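Local structure of cyanuric acid amidohydrolase (Azorhizobium caulinodans, 4NQ3) at the interface of chains A and B. The protein hydrolyses cyanuric acid, opening its s-triazine ring to give carboxybiuret, a step in the breakdown of atrazine and melamine. Numbering follows the deposited sequence. Chains: chain A/B, Cyanuric acid amidohydrolase.

The interface of chains A and B. Residues chain A 44, 46-48, 184, 308, 311; chain B 303-306.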
ATOM      1  N   ASN A  44       9.796  -2.016  -3.839  1.00 23.80           N
ATOM      2  CA  ASN A  44       9.284  -0.864  -3.096  1.00 23.56           C
ATOM      3  C   ASN A  44      10.383  -0.057  -2.443  1.00 30.57           C
ATOM      4  O   ASN A  44      10.116   0.998  -1.852  1.00 44.12           O
ATOM      5  CB  ASN A  44       8.236  -1.285  -2.053  1.00 24.44           C
ATOM      6  CG  ASN A  44       8.770  -2.225  -0.997  1.00 31.60           C
ATOM      7  OD1 ASN A  44       9.976  -2.371  -0.810  1.00 32.20           O
ATOM      8  ND2 ASN A  44       7.856  -2.863  -0.278  1.00 31.19           N
ATOM      9  N   CYS A  46      12.072  -0.740   0.163  1.00 21.24           N
ATOM     10  CA  CYS A  46      12.126  -0.754   1.617  1.00 21.44           C
ATOM     11  C   CYS A  46      12.592  -2.107   2.142  1.00 33.57           C
ATOM     12  O   CYS A  46      13.573  -2.670   1.622  1.00 29.32           O
ATOM     13  CB  CYS A  46      10.773  -0.355   2.199  1.00 36.28           C
ATOM     14  SG  CYS A  46      10.288   1.342   1.646  1.00 33.99           S
ATOM     15  N   VAL A  47      11.950  -2.646   3.171  1.00 27.34           N
ATOM     16  CA  VAL A  47      12.539  -3.837   3.761  1.00 19.87           C
ATOM     17  C   VAL A  47      12.315  -5.056   2.884  1.00 23.73           C
ATOM     18  O   VAL A  47      13.275  -5.724   2.494  1.00 27.09           O
ATOM     19  CB  VAL A  47      12.007  -4.131   5.155  1.00 32.40           C
ATOM     20  CG1 VAL A  47      12.587  -5.455   5.625  1.00 19.67           C
ATOM     21  CG2 VAL A  47      12.387  -3.018   6.117  1.00 21.12           C
ATOM     22  N   ASN A  48      11.050  -5.357   2.600  1.00 20.03           N
ATOM     23  CA  ASN A  48      10.658  -6.515   1.789  1.00 19.76           C
ATOM     24  C   ASN A  48      10.639  -6.201   0.308  1.00 23.59           C
ATOM     25  O   ASN A  48       9.606  -6.274  -0.350  1.00 29.41           O
ATOM     26  CB  ASN A  48       9.289  -7.002   2.224  1.00 20.86           C
ATOM     27  CG  ASN A  48       8.211  -5.922   2.077  1.00 31.14           C
ATOM     28  OD1 ASN A  48       8.502  -4.717   2.028  1.00 31.19           O
ATOM     29  ND2 ASN A  48       6.963  -6.348   2.074  1.00 32.23           N
HETATM   30  N   MSE A 184      16.877   0.679   8.433  1.00 23.58           N
HETATM   31  CA  MSE A 184      17.389   1.133   7.134  1.00 24.25           C
HETATM   32  C   MSE A 184      17.908   2.558   7.258  1.00 27.91           C
HETATM   33  O   MSE A 184      18.939   2.917   6.665  1.00 30.09           O
HETATM   34  CB  MSE A 184      16.317   1.064   6.049  1.00 18.13           C
HETATM   35  CG  MSE A 184      15.835  -0.321   5.757  1.00 19.92           C
HETATM   36 SE   MSE A 184      14.807  -0.318   4.110  0.67 26.98          SE
HETATM   37  CE  MSE A 184      13.024  -0.102   4.807  1.00 73.11           C
ATOM     38  N   SER A 308       5.078   4.332   2.572  1.00 34.80           N
ATOM     39  CA  SER A 308       6.287   4.623   3.362  1.00 35.32           C
ATOM     40  C   SER A 308       7.017   5.900   2.873  1.00 34.15           C
ATOM     41  O   SER A 308       7.160   6.109   1.670  1.00 40.13           O
ATOM     42  CB  SER A 308       7.214   3.397   3.312  1.00 34.73           C
ATOM     43  OG  SER A 308       8.499   3.714   3.779  1.00 38.35           O
ATOM     44  N   ARG A 311       9.303   6.307  -0.170  1.00 31.42           N
ATOM     45  CA  ARG A 311       8.532   6.052  -1.376  1.00 29.64           C
ATOM     46  C   ARG A 311       7.975   7.372  -1.946  1.00 30.87           C
ATOM     47  O   ARG A 311       8.095   7.633  -3.160  1.00 27.85           O
ATOM     48  CB  ARG A 311       7.411   5.065  -1.065  1.00 32.43           C
ATOM     49  CG  ARG A 311       7.158   4.030  -2.118  1.00 33.06           C
ATOM     50  CD  ARG A 311       7.256   2.644  -1.533  1.00 33.32           C
ATOM     51  NE  ARG A 311       6.367   1.685  -2.207  1.00 37.84           N
ATOM     52  CZ  ARG A 311       6.309   1.481  -3.524  1.00 34.89           C
ATOM     53  NH1 ARG A 311       7.066   2.183  -4.361  1.00 28.00           N
ATOM     54  NH2 ARG A 311       5.472   0.573  -4.012  1.00 47.45           N
TER
ATOM     55  N   ASP B 303       7.964  -7.182   8.792  1.00 31.29           N
ATOM     56  CA  ASP B 303       8.992  -6.918   7.788  1.00 34.37           C
ATOM     57  C   ASP B 303       8.369  -6.336   6.521  1.00 41.13           C
ATOM     58  O   ASP B 303       9.042  -6.188   5.505  1.00 35.19           O
ATOM     59  CB  ASP B 303       9.774  -8.207   7.463  1.00 40.99           C
ATOM     60  CG  ASP B 303      10.611  -8.726   8.652  1.00 54.72           C
ATOM     61  OD1 ASP B 303      11.219  -7.897   9.362  1.00 61.55           O
ATOM     62  OD2 ASP B 303      10.668  -9.959   8.887  1.00 58.02           O
ATOM     63  N   ASP B 304       7.074  -6.011   6.587  1.00 48.20           N
ATOM     64  CA  ASP B 304       6.300  -5.634   5.397  1.00 39.88           C
ATOM     65  C   ASP B 304       6.095  -4.128   5.321  1.00 38.39           C
ATOM     66  O   ASP B 304       5.332  -3.557   6.110  1.00 43.11           O
ATOM     67  CB  ASP B 304       4.942  -6.336   5.402  1.00 37.10           C
ATOM     68  CG  ASP B 304       4.219  -6.253   4.055  1.00 36.25           C
ATOM     69  OD1 ASP B 304       4.546  -5.356   3.236  1.00 34.42           O
ATOM     70  OD2 ASP B 304       3.303  -7.085   3.816  1.00 34.99           O
ATOM     71  N   SER B 305       6.754  -3.507   4.342  1.00 35.77           N
ATOM     72  CA  SER B 305       6.722  -2.061   4.136  1.00 34.93           C
ATOM     73  C   SER B 305       5.516  -1.532   3.331  1.00 38.75           C
ATOM     74  O   SER B 305       5.326  -0.323   3.221  1.00 48.72           O
ATOM     75  CB  SER B 305       8.013  -1.635   3.420  1.00 36.76           C
ATOM     76  OG  SER B 305       9.188  -2.014   4.131  1.00 41.59           O
ATOM     77  N   ASP B 306       4.702  -2.418   2.772  1.00 40.31           N
ATOM     78  CA  ASP B 306       3.530  -2.000   1.992  1.00 45.31           C
ATOM     79  C   ASP B 306       2.319  -1.934   2.884  1.00 41.06           C
ATOM     80  O   ASP B 306       1.577  -0.965   2.878  1.00 51.92           O
ATOM     81  CB  ASP B 306       3.244  -2.962   0.824  1.00 60.95           C
ATOM     82  CG  ASP B 306       4.342  -2.961  -0.244  1.00 69.44           C
ATOM     83  OD1 ASP B 306       4.775  -1.862  -0.675  1.00 73.29           O
ATOM     84  OD2 ASP B 306       4.757  -4.069  -0.663  1.00 68.31           O
TER
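A:Asn44 and A:Asn48 both hold CG in the crowded position between backbone N and carbonyl carbon (chi1 61° and 59°), which brings their two amides together. B:Ser305 puts OG beside its own backbone N, anti to the carbonyl carbon (chi1 -57°), so the hydroxyl points at the A:Cys46-A:Val47 backbone. This is a loop-to-loop patch of the two-fold interface between chains A and B of the homotetramer, and its twin lies across the axis. Its centre is about 12 Å from the nucleophile A:Ser226.

The amide oxygen OD1 of A:Asn48 accepts from at least two donors, one from each chain. B:Ser305 N donates to A:Asn48 OD1 at 3.1 Å, from above the carbonyl plane. A:Asn44 ND2 also donates to A:Asn48 OD1, at 3.0 Å, with the acceptor in the amide plane of A:Asn44. The other end of the A:Asn44 amide, OD1, accepts from A:Cys46 N at 2.8 Å, so this side chain is fixed at both ends. A:Asn48 ND2 makes a weak, bent bond to the carboxylate OD1 of B:Asp304, the two planes crossing obliquely. B:Asp304 OD1 also accepts from B:Asp306 N at 3.0 Å and probably steadies this loop of chain B. An alanine at A:Asn48 would remove the shared amide and would probably loosen both the B:Ser305 backbone and the A:Asn44 side chain.

B:Asp306 is poorly ordered, and its bond to A:Asn44 ND2 is weak. The guanidinium of A:Arg311 lies near this carboxylate without touching it and may favour its charge. One face of that guanidinium carries A:Asn44 CB. At the B:Ser305 side chain, the hydroxyl OG accepts from A:Val47 N at 3.0 Å, nearly straight.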